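Hypothetical protein (Geobacillus stearothermophilus, PDB 1U84) is of unknown function but forms a small, single-chain, all-helical domain of four helices that belongs to the DUF1871 family. Local coordinates at residues Phe23-Asp28 with Phe60-Pro65; Glu15-Trp20 with Ser56-Ala61; Leu38-Glu43 with Arg48-Arg53. One frame throughout, in Å; residues are numbered along the deposited sequence.

Leaving the N terminus, the chain runs through helix 8-20, whose last turns enter contact 2, and then into the loop that supplies the first half of contact 1. Helix 31-41 follows, and contact 3 closes the short connection between it and helix 47-62. Further along that same helix, 56-61 returns to helix 8-20 in contact 2, and 60-65 meets the loop in contact 1. The loops of contacts 1 and 2 start apart but end on one stretch, sharing Phe60 and Ala61, so they overlap. Contact 3 is nested inside both. Contacts 1 and 3 lie about 17 Å apart between centres, on opposite sides of the molecule's middle, while contacts 2 and 3 touch through Ile17 and Leu38.

Contact 1: Phe23-Asp28 with Phe60-Pro65; sequences FGLGKD and FAFDEP
CD2 of Phe23 lies over one face of the Phe62 ring, 3.7 Å above its plane and displaced toward the rim. Seen from Phe23, CD2 of Phe62 sits at the ring edge, near the plane, 3.5 Å from CE2 of Phe23. With planes 59° apart the rings are tilted against each other, and the two side chains run past one another in opposite senses. Leu25 adds its CD1 methyl, 3.5 Å from CE1 of Phe62. Along another part of Phe23, the Glu64 carboxylate draws near, its OE1 3.0 Å from CE1 of Phe23. Phe62 CG stands anti to the carbonyl carbon (chi1 -65°), which turns the ring from the last helical turn toward the loop; Asp63 then leaves the helix with positive phi. An alanine in place of Phe62 would probably leave the Leu25 methyl and CD2 and CE2 of Phe23 without the ring they share, opening a gap beside the loop. The loop itself is tied back by Asp21, whose carboxylate accepts the backbone N-H groups of Leu25 and Gly26. No hydrogen bond crosses the contact, so the link between loop and helix end rests largely on aromatic and methyl surface, with one carboxylate oxygen at its margin, beside CE1 and CZ of Phe23.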
loop_
_atom_site.group_PDB
_atom_site.type_symbol
_atom_site.label_atom_id
_atom_site.label_comp_id
_atom_site.label_asym_id
_atom_site.label_seq_id
_atom_site.Cartn_x
_atom_site.Cartn_y
_atom_site.Cartn_z
ATOM N N PHE A 23 -9.962 2.149 -7.276
ATOM C CA PHE A 23 -11.218 2.795 -7.690
ATOM C C PHE A 23 -11.192 3.291 -9.142
ATOM O O PHE A 23 -12.074 4.048 -9.566
ATOM C CB PHE A 23 -11.574 3.902 -6.694
ATOM C CG PHE A 23 -11.811 3.391 -5.305
ATOM C CD1 PHE A 23 -12.783 2.412 -5.071
ATOM C CD2 PHE A 23 -11.040 3.848 -4.237
ATOM C CE1 PHE A 23 -13.007 1.916 -3.768
ATOM C CE2 PHE A 23 -11.243 3.350 -2.934
ATOM C CZ PHE A 23 -12.221 2.371 -2.715
ATOM N N GLY A 24 -10.184 2.880 -9.909
ATOM C CA GLY A 24 -10.141 3.242 -11.342
ATOM C C GLY A 24 -10.036 4.743 -11.563
ATOM O O GLY A 24 -10.719 5.333 -12.410
ATOM N N LEU A 25 -9.160 5.365 -10.788
ATOM C CA LEU A 25 -8.949 6.817 -10.829
ATOM C C LEU A 25 -7.633 7.226 -11.503
ATOM O O LEU A 25 -7.374 8.409 -11.738
ATOM C CB LEU A 25 -8.988 7.374 -9.379
ATOM C CG LEU A 25 -10.268 7.173 -8.555
ATOM C CD1 LEU A 25 -10.029 7.562 -7.085
ATOM C CD2 LEU A 25 -11.449 7.965 -9.120
ATOM N N GLY A 26 -6.815 6.231 -11.843
ATOM C CA GLY A 26 -5.494 6.441 -12.404
ATOM C C GLY A 26 -4.456 6.445 -11.295
ATOM O O GLY A 26 -4.750 6.832 -10.156
ATOM N N LYS A 27 -3.234 6.066 -11.656
ATOM C CA LYS A 27 -2.148 5.888 -10.676
ATOM C C LYS A 27 -1.764 7.172 -9.935
ATOM O O LYS A 27 -1.190 7.102 -8.841
ATOM C CB LYS A 27 -0.924 5.229 -11.336
ATOM C CG LYS A 27 -0.152 6.115 -12.339
ATOM C CD LYS A 27 0.879 5.280 -13.116
ATOM C CE LYS A 27 1.681 6.139 -14.084
ATOM N NZ LYS A 27 2.901 5.422 -14.596
ATOM N N ASP A 28 -2.082 8.334 -10.509
ATOM C CA ASP A 28 -1.677 9.624 -9.926
ATOM C C ASP A 28 -2.630 10.184 -8.877
ATOM O O ASP A 28 -2.366 11.228 -8.271
ATOM C CB ASP A 28 -1.526 10.663 -11.051
ATOM C CG ASP A 28 -0.254 10.498 -11.820
ATOM O OD1 ASP A 28 0.656 9.811 -11.322
ATOM O OD2 ASP A 28 -0.154 11.074 -12.923
ATOM N N PHE A 60 -10.424 6.022 5.084
ATOM C CA PHE A 60 -10.448 7.448 5.422
ATOM C C PHE A 60 -10.529 8.273 4.141
ATOM O O PHE A 60 -11.312 9.250 4.057
ATOM C CB PHE A 60 -9.227 7.924 6.201
ATOM C CG PHE A 60 -9.205 9.413 6.390
ATOM C CD1 PHE A 60 -10.086 10.007 7.287
ATOM C CD2 PHE A 60 -8.370 10.227 5.634
ATOM C CE1 PHE A 60 -10.111 11.402 7.466
ATOM C CE2 PHE A 60 -8.378 11.635 5.806
ATOM C CZ PHE A 60 -9.258 12.207 6.726
ATOM N N ALA A 61 -9.699 7.907 3.167
ATOM C CA ALA A 61 -9.529 8.724 1.964
ATOM C C ALA A 61 -10.779 8.772 1.103
ATOM O O ALA A 61 -11.037 9.783 0.474
ATOM C CB ALA A 61 -8.355 8.243 1.115
ATOM N N PHE A 62 -11.487 7.647 1.033
ATOM C CA PHE A 62 -12.562 7.481 0.045
ATOM C C PHE A 62 -13.933 7.196 0.605
ATOM O O PHE A 62 -14.895 7.130 -0.151
ATOM C CB PHE A 62 -12.193 6.394 -0.978
ATOM C CG PHE A 62 -11.003 6.765 -1.833
ATOM C CD1 PHE A 62 -11.113 7.696 -2.842
ATOM C CD2 PHE A 62 -9.739 6.240 -1.553
ATOM C CE1 PHE A 62 -9.991 8.058 -3.609
ATOM C CE2 PHE A 62 -8.629 6.567 -2.339
ATOM C CZ PHE A 62 -8.741 7.504 -3.338
ATOM N N ASP A 63 -14.029 7.073 1.925
ATOM C CA ASP A 63 -15.302 6.788 2.606
ATOM C C ASP A 63 -15.936 5.519 2.036
ATOM O O ASP A 63 -17.115 5.472 1.698
ATOM C CB ASP A 63 -16.225 8.022 2.569
ATOM C CG ASP A 63 -15.687 9.169 3.436
ATOM O OD1 ASP A 63 -15.242 8.905 4.571
ATOM O OD2 ASP A 63 -15.718 10.341 3.009
ATOM N N GLU A 64 -15.085 4.511 1.895
ATOM C CA GLU A 64 -15.431 3.211 1.330
ATOM C C GLU A 64 -14.421 2.199 1.852
ATOM O O GLU A 64 -13.220 2.415 1.722
ATOM C CB GLU A 64 -15.333 3.263 -0.191
ATOM C CG GLU A 64 -16.620 3.656 -0.876
ATOM C CD GLU A 64 -16.409 3.958 -2.331
ATOM O OE1 GLU A 64 -15.337 3.593 -2.855
ATOM O OE2 GLU A 64 -17.295 4.562 -2.961
ATOM N N PRO A 65 -14.898 1.098 2.458
ATOM C CA PRO A 65 -13.969 0.068 2.919
ATOM C C PRO A 65 -13.618 -0.915 1.790
ATOM O O PRO A 65 -14.514 -1.567 1.226
ATOM C CB PRO A 65 -14.760 -0.624 4.039
ATOM C CG PRO A 65 -16.194 -0.548 3.542
ATOM C CD PRO A 65 -16.302 0.777 2.791
#

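Contact 2: Glu15-Trp20 with Ser56-Ala61; sequences EWIGAW and SIYEFA
Trp20 and Tyr58 form a T-shaped (edge-to-face) pair that joins helix 8-20 to helix 47-62 in the core of this four-helix, all-alpha domain. The tight part is aromatic. Trp20 brings the CZ3 corner of its six-membered ring over the centre of the Tyr58 face, 3.6 Å above the plane, and the two planes stand almost perpendicular at 85°. CZ3 is close to equidistant from all six carbons of the Tyr58 ring, the mark of a well-centred approach. The indole gets there because Trp20 CG lies anti to the backbone N (chi1 -167°), turning the ring toward helix 47-62.

The backbones stay well apart, Ile17 CA being 11.3 Å from Tyr58 CA, and the long tyrosine side chain spans much of that interval. Ile17 meets only the end of it, through CG2; the Ile17 side chain also touches Ala34, Val37 and Leu78. The looser flank is that of Trp20, which is only partly buried: its ring also meets that of His70 at a shallow angle, and a 1,2-ethanediol, probably from the crystallisation liquor, lies about 4 Å from its side chain. Tyr58, by contrast, is buried, as is Ile17, and no hydrogen bond runs directly between the two segments. A water makes the polar bridge instead: it donates to the carbonyl O of Ile17 at 2.8 Å and is hydrogen-bonded to Tyr58 OH at 2.7 Å.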
loop_
_atom_site.group_PDB
_atom_site.type_symbol
_atom_site.label_atom_id
_atom_site.label_comp_id
_atom_site.label_asym_id
_atom_site.label_seq_id
_atom_site.Cartn_x
_atom_site.Cartn_y
_atom_site.Cartn_z
ATOM N N GLU A 15 5.253 3.411 -6.624
ATOM C CA GLU A 15 4.666 3.060 -7.934
ATOM C C GLU A 15 3.646 1.945 -7.845
ATOM O O GLU A 15 2.526 2.064 -8.367
ATOM C CB GLU A 15 5.748 2.716 -8.949
ATOM C CG GLU A 15 6.476 3.921 -9.493
ATOM C CD GLU A 15 7.683 3.512 -10.338
ATOM O OE1 GLU A 15 8.588 2.818 -9.802
ATOM O OE2 GLU A 15 7.727 3.891 -11.533
ATOM N N TRP A 16 4.010 0.871 -7.152
ATOM C CA TRP A 16 3.095 -0.256 -6.958
ATOM C C TRP A 16 1.824 0.148 -6.225
ATOM O O TRP A 16 0.731 -0.308 -6.565
ATOM C CB TRP A 16 3.801 -1.365 -6.182
ATOM C CG TRP A 16 4.829 -2.115 -6.971
ATOM C CD1 TRP A 16 5.391 -1.755 -8.167
ATOM C CD2 TRP A 16 5.499 -3.304 -6.555
ATOM N NE1 TRP A 16 6.311 -2.694 -8.560
ATOM C CE2 TRP A 16 6.414 -3.645 -7.572
ATOM C CE3 TRP A 16 5.385 -4.141 -5.440
ATOM C CZ2 TRP A 16 7.226 -4.784 -7.490
ATOM C CZ3 TRP A 16 6.210 -5.266 -5.356
ATOM C CH2 TRP A 16 7.104 -5.583 -6.387
ATOM N N ILE A 17 1.949 1.012 -5.205
ATOM C CA ILE A 17 0.786 1.381 -4.424
ATOM C C ILE A 17 -0.138 2.223 -5.291
ATOM O O ILE A 17 -1.337 1.959 -5.343
ATOM C CB ILE A 17 1.142 2.116 -3.116
ATOM C CG1 ILE A 17 1.951 1.202 -2.227
ATOM C CG2 ILE A 17 -0.151 2.552 -2.427
ATOM C CD1 ILE A 17 2.909 1.967 -1.243
ATOM N N GLY A 18 0.438 3.186 -6.011
ATOM C CA GLY A 18 -0.394 4.033 -6.905
ATOM C C GLY A 18 -1.081 3.159 -7.941
ATOM O O GLY A 18 -2.310 3.286 -8.212
ATOM N N ALA A 19 -0.291 2.246 -8.511
ATOM C CA ALA A 19 -0.793 1.366 -9.578
ATOM C C ALA A 19 -1.916 0.436 -9.154
ATOM O O ALA A 19 -2.748 0.022 -10.000
ATOM C CB ALA A 19 0.340 0.586 -10.214
ATOM N N TRP A 20 -1.979 0.114 -7.865
ATOM C CA TRP A 20 -3.075 -0.668 -7.289
ATOM C C TRP A 20 -4.450 -0.131 -7.745
ATOM O O TRP A 20 -5.337 -0.904 -8.148
ATOM C CB TRP A 20 -2.976 -0.639 -5.767
ATOM C CG TRP A 20 -3.824 -1.628 -5.050
ATOM C CD1 TRP A 20 -4.000 -2.966 -5.347
ATOM C CD2 TRP A 20 -4.550 -1.380 -3.866
ATOM N NE1 TRP A 20 -4.817 -3.551 -4.418
ATOM C CE2 TRP A 20 -5.153 -2.603 -3.474
ATOM C CE3 TRP A 20 -4.727 -0.240 -3.055
ATOM C CZ2 TRP A 20 -5.955 -2.697 -2.339
ATOM C CZ3 TRP A 20 -5.523 -0.340 -1.921
ATOM C CH2 TRP A 20 -6.119 -1.569 -1.564
ATOM N N SER A 56 -7.524 0.985 6.440
ATOM C CA SER A 56 -7.885 2.219 7.168
ATOM C C SER A 56 -7.551 3.488 6.396
ATOM O O SER A 56 -8.358 4.448 6.342
ATOM C CB SER A 56 -7.231 2.236 8.555
ATOM O OG SER A 56 -7.635 1.092 9.299
ATOM N N ILE A 57 -6.351 3.495 5.805
ATOM C CA ILE A 57 -5.865 4.623 4.992
ATOM C C ILE A 57 -6.862 4.919 3.861
ATOM O O ILE A 57 -7.254 6.080 3.624
ATOM C CB ILE A 57 -4.419 4.334 4.435
ATOM C CG1 ILE A 57 -3.390 4.413 5.576
ATOM C CG2 ILE A 57 -4.100 5.321 3.301
ATOM C CD1 ILE A 57 -2.063 3.771 5.273
ATOM N N TYR A 58 -7.280 3.865 3.161
ATOM C CA TYR A 58 -8.132 4.050 1.982
ATOM C C TYR A 58 -9.572 4.282 2.392
ATOM O O TYR A 58 -10.270 5.024 1.693
ATOM C CB TYR A 58 -7.997 2.872 0.985
ATOM C CG TYR A 58 -6.800 3.012 0.088
ATOM C CD1 TYR A 58 -5.498 2.821 0.579
ATOM C CD2 TYR A 58 -6.950 3.311 -1.259
ATOM C CE1 TYR A 58 -4.392 2.977 -0.245
ATOM C CE2 TYR A 58 -5.842 3.441 -2.107
ATOM C CZ TYR A 58 -4.549 3.274 -1.583
ATOM O OH TYR A 58 -3.431 3.426 -2.390
ATOM N N GLU A 59 -10.001 3.703 3.517
ATOM C CA GLU A 59 -11.353 4.004 4.007
ATOM C C GLU A 59 -11.455 5.488 4.423
ATOM O O GLU A 59 -12.463 6.141 4.138
ATOM C CB GLU A 59 -11.762 3.100 5.153
ATOM C CG GLU A 59 -13.218 3.332 5.504
ATOM C CD GLU A 59 -13.728 2.390 6.557
ATOM O OE1 GLU A 59 -12.928 1.581 7.092
ATOM O OE2 GLU A 59 -14.946 2.468 6.856
ATOM N N PHE A 60 -10.424 6.022 5.084
ATOM C CA PHE A 60 -10.448 7.448 5.422
ATOM C C PHE A 60 -10.529 8.273 4.141
ATOM O O PHE A 60 -11.312 9.250 4.057
ATOM C CB PHE A 60 -9.227 7.924 6.201
ATOM C CG PHE A 60 -9.205 9.413 6.390
ATOM C CD1 PHE A 60 -10.086 10.007 7.287
ATOM C CD2 PHE A 60 -8.370 10.227 5.634
ATOM C CE1 PHE A 60 -10.111 11.402 7.466
ATOM C CE2 PHE A 60 -8.378 11.635 5.806
ATOM C CZ PHE A 60 -9.258 12.207 6.726
ATOM N N ALA A 61 -9.699 7.907 3.167
ATOM C CA ALA A 61 -9.529 8.724 1.964
ATOM C C ALA A 61 -10.779 8.772 1.103
ATOM O O ALA A 61 -11.037 9.783 0.474
ATOM C CB ALA A 61 -8.355 8.243 1.115
HETATM O O HOH W 1 -3.848 3.099 -5.070
#

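Contact 3: Leu38-Glu43 with Arg48-Arg53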
loop_
_atom_site.group_PDB
_atom_site.type_symbol
_atom_site.label_atom_id
_atom_site.label_comp_id
_atom_site.label_asym_id
_atom_site.label_seq_id
_atom_site.Cartn_x
_atom_site.Cartn_y
_atom_site.Cartn_z
ATOM N N LEU A 38 3.432 3.650 2.462
ATOM C CA LEU A 38 4.897 3.486 2.522
ATOM C C LEU A 38 5.366 3.573 3.977
ATOM O O LEU A 38 6.177 2.752 4.418
ATOM C CB LEU A 38 5.635 4.509 1.658
ATOM C CG LEU A 38 7.158 4.321 1.698
ATOM C CD1 LEU A 38 7.552 2.987 1.054
ATOM C CD2 LEU A 38 7.766 5.487 0.960
ATOM N N GLN A 39 4.881 4.569 4.727
ATOM C CA GLN A 39 5.234 4.654 6.141
ATOM C C GLN A 39 4.905 3.347 6.889
ATOM O O GLN A 39 5.747 2.800 7.621
ATOM C CB GLN A 39 4.462 5.819 6.744
ATOM C CG GLN A 39 4.712 6.031 8.187
ATOM C CD GLN A 39 6.118 6.483 8.435
ATOM O OE1 GLN A 39 6.742 7.168 7.596
ATOM N NE2 GLN A 39 6.634 6.127 9.588
ATOM N N ALA A 40 3.714 2.826 6.650
ATOM C CA ALA A 40 3.221 1.613 7.359
ATOM C C ALA A 40 4.117 0.417 6.983
ATOM O O ALA A 40 4.285 -0.498 7.781
ATOM C CB ALA A 40 1.801 1.315 6.944
ATOM N N VAL A 41 4.549 0.362 5.719
ATOM C CA VAL A 41 5.471 -0.711 5.248
ATOM C C VAL A 41 6.713 -0.824 6.154
ATOM O O VAL A 41 7.213 -1.925 6.402
ATOM C CB VAL A 41 5.898 -0.551 3.738
ATOM C CG1 VAL A 41 7.079 -1.515 3.345
ATOM C CG2 VAL A 41 4.676 -0.797 2.826
ATOM N N TYR A 42 7.218 0.319 6.605
ATOM C CA TYR A 42 8.402 0.303 7.458
ATOM C C TYR A 42 8.088 0.039 8.922
ATOM O O TYR A 42 9.011 -0.024 9.765
ATOM C CB TYR A 42 9.200 1.591 7.283
ATOM C CG TYR A 42 9.983 1.570 6.001
ATOM C CD1 TYR A 42 11.148 0.814 5.885
ATOM C CD2 TYR A 42 9.530 2.263 4.890
ATOM C CE1 TYR A 42 11.864 0.776 4.707
ATOM C CE2 TYR A 42 10.233 2.253 3.699
ATOM C CZ TYR A 42 11.412 1.509 3.612
ATOM O OH TYR A 42 12.092 1.479 2.414
ATOM N N GLU A 43 6.816 -0.158 9.236
ATOM C CA GLU A 43 6.419 -0.335 10.644
ATOM C C GLU A 43 6.102 -1.761 11.017
ATOM O O GLU A 43 5.842 -2.053 12.200
ATOM C CB GLU A 43 5.257 0.603 10.987
ATOM C CG GLU A 43 5.698 2.061 10.983
ATOM C CD GLU A 43 4.536 3.041 11.066
ATOM O OE1 GLU A 43 3.365 2.594 10.987
ATOM O OE2 GLU A 43 4.810 4.262 11.191
ATOM N N ARG A 48 -0.826 -9.198 7.530
ATOM C CA ARG A 48 -2.129 -8.860 8.156
ATOM C C ARG A 48 -2.162 -7.457 8.743
ATOM O O ARG A 48 -3.135 -6.718 8.570
ATOM C CB ARG A 48 -2.541 -9.884 9.244
ATOM C CG ARG A 48 -3.002 -11.229 8.717
ATOM C CD ARG A 48 -3.108 -12.284 9.854
ATOM N NE ARG A 48 -3.255 -13.643 9.302
ATOM C CZ ARG A 48 -4.199 -14.504 9.665
ATOM N NH1 ARG A 48 -5.058 -14.147 10.603
ATOM N NH2 ARG A 48 -4.251 -15.724 9.112
ATOM N N THR A 49 -1.099 -7.118 9.469
ATOM C CA THR A 49 -0.957 -5.825 10.112
ATOM C C THR A 49 -0.954 -4.726 9.039
ATOM O O THR A 49 -1.686 -3.745 9.144
ATOM C CB THR A 49 0.327 -5.762 10.966
ATOM O OG1 THR A 49 0.269 -6.789 11.988
ATOM C CG2 THR A 49 0.450 -4.407 11.626
ATOM N N LEU A 50 -0.146 -4.926 8.001
ATOM C CA LEU A 50 -0.050 -3.933 6.924
ATOM C C LEU A 50 -1.376 -3.790 6.189
ATOM O O LEU A 50 -1.780 -2.670 5.847
ATOM C CB LEU A 50 1.082 -4.275 5.948
ATOM C CG LEU A 50 1.271 -3.347 4.741
ATOM C CD1 LEU A 50 1.451 -1.899 5.165
ATOM C CD2 LEU A 50 2.453 -3.840 3.869
ATOM N N ALA A 51 -2.032 -4.922 5.938
ATOM C CA ALA A 51 -3.306 -4.912 5.210
ATOM C C ALA A 51 -4.339 -4.082 5.972
ATOM O O ALA A 51 -5.133 -3.330 5.369
ATOM C CB ALA A 51 -3.824 -6.334 4.987
ATOM N N ALA A 52 -4.362 -4.209 7.308
ATOM C CA ALA A 52 -5.307 -3.436 8.106
ATOM C C ALA A 52 -4.996 -1.929 8.028
ATOM O O ALA A 52 -5.913 -1.121 7.936
ATOM C CB ALA A 52 -5.323 -3.925 9.530
ATOM N N ARG A 53 -3.704 -1.568 7.988
ATOM C CA ARG A 53 -3.343 -0.155 7.801
ATOM C C ARG A 53 -3.810 0.363 6.427
ATOM O O ARG A 53 -4.393 1.453 6.329
ATOM C CB ARG A 53 -1.838 0.114 7.986
ATOM C CG ARG A 53 -1.324 -0.001 9.436
ATOM C CD ARG A 53 -1.823 1.161 10.352
ATOM N NE ARG A 53 -1.431 2.461 9.810
ATOM C CZ ARG A 53 -2.286 3.410 9.433
ATOM N NH1 ARG A 53 -1.837 4.546 8.930
ATOM N NH2 ARG A 53 -3.599 3.235 9.575
HETATM O O HOH W 2 1.275 3.741 9.894
#
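Ala40 points toward helix 47-62. Its CB meets CD1 of Leu50 at 3.7 Å and CB of Arg53 at 4.0 Å, and its small size suits the near approach of the backbones, with Ala40 CA 6.5 Å from Leu50 CA. Val41 starts its side chain away from the partner helix, yet with CG1 anti to the backbone N (chi1 169°), CG2 falls beside that N and touches CD2 of Leu50 at 3.9 Å. Both branches of Leu50 are thus engaged, CD1 on Ala40 and CD2 on Val41, while Leu78 packs on Val41 and Ala75 and Leu79 on Leu50 from helix 68-85. Glu43, beyond the helix end, closes the exposed flank through a water that donates to its OE1 at 2.6 Å and accepts from Arg53 NE at 3.0 Å. Gln39 reaches past the helix end to the other oxygen: NE2 donates to Glu43 OE2 over 3.1 Å with a nearly straight angle of 168°. The acceptor lies in the amide plane, whereas the amide approaches from above the carboxylate plane. Bends at chi2 and chi3 fold the arginine back, and its guanidinium meets the water edge-on. Glu43 OE1 and Arg53 NE stay 4.9 Å apart, not in contact, though their opposite charges probably favour the water-bridged arrangement. Consecutive helices joined by a short turn, with an apolar seam and a polar rim, make an alpha-alpha hairpin within the four-helix domain.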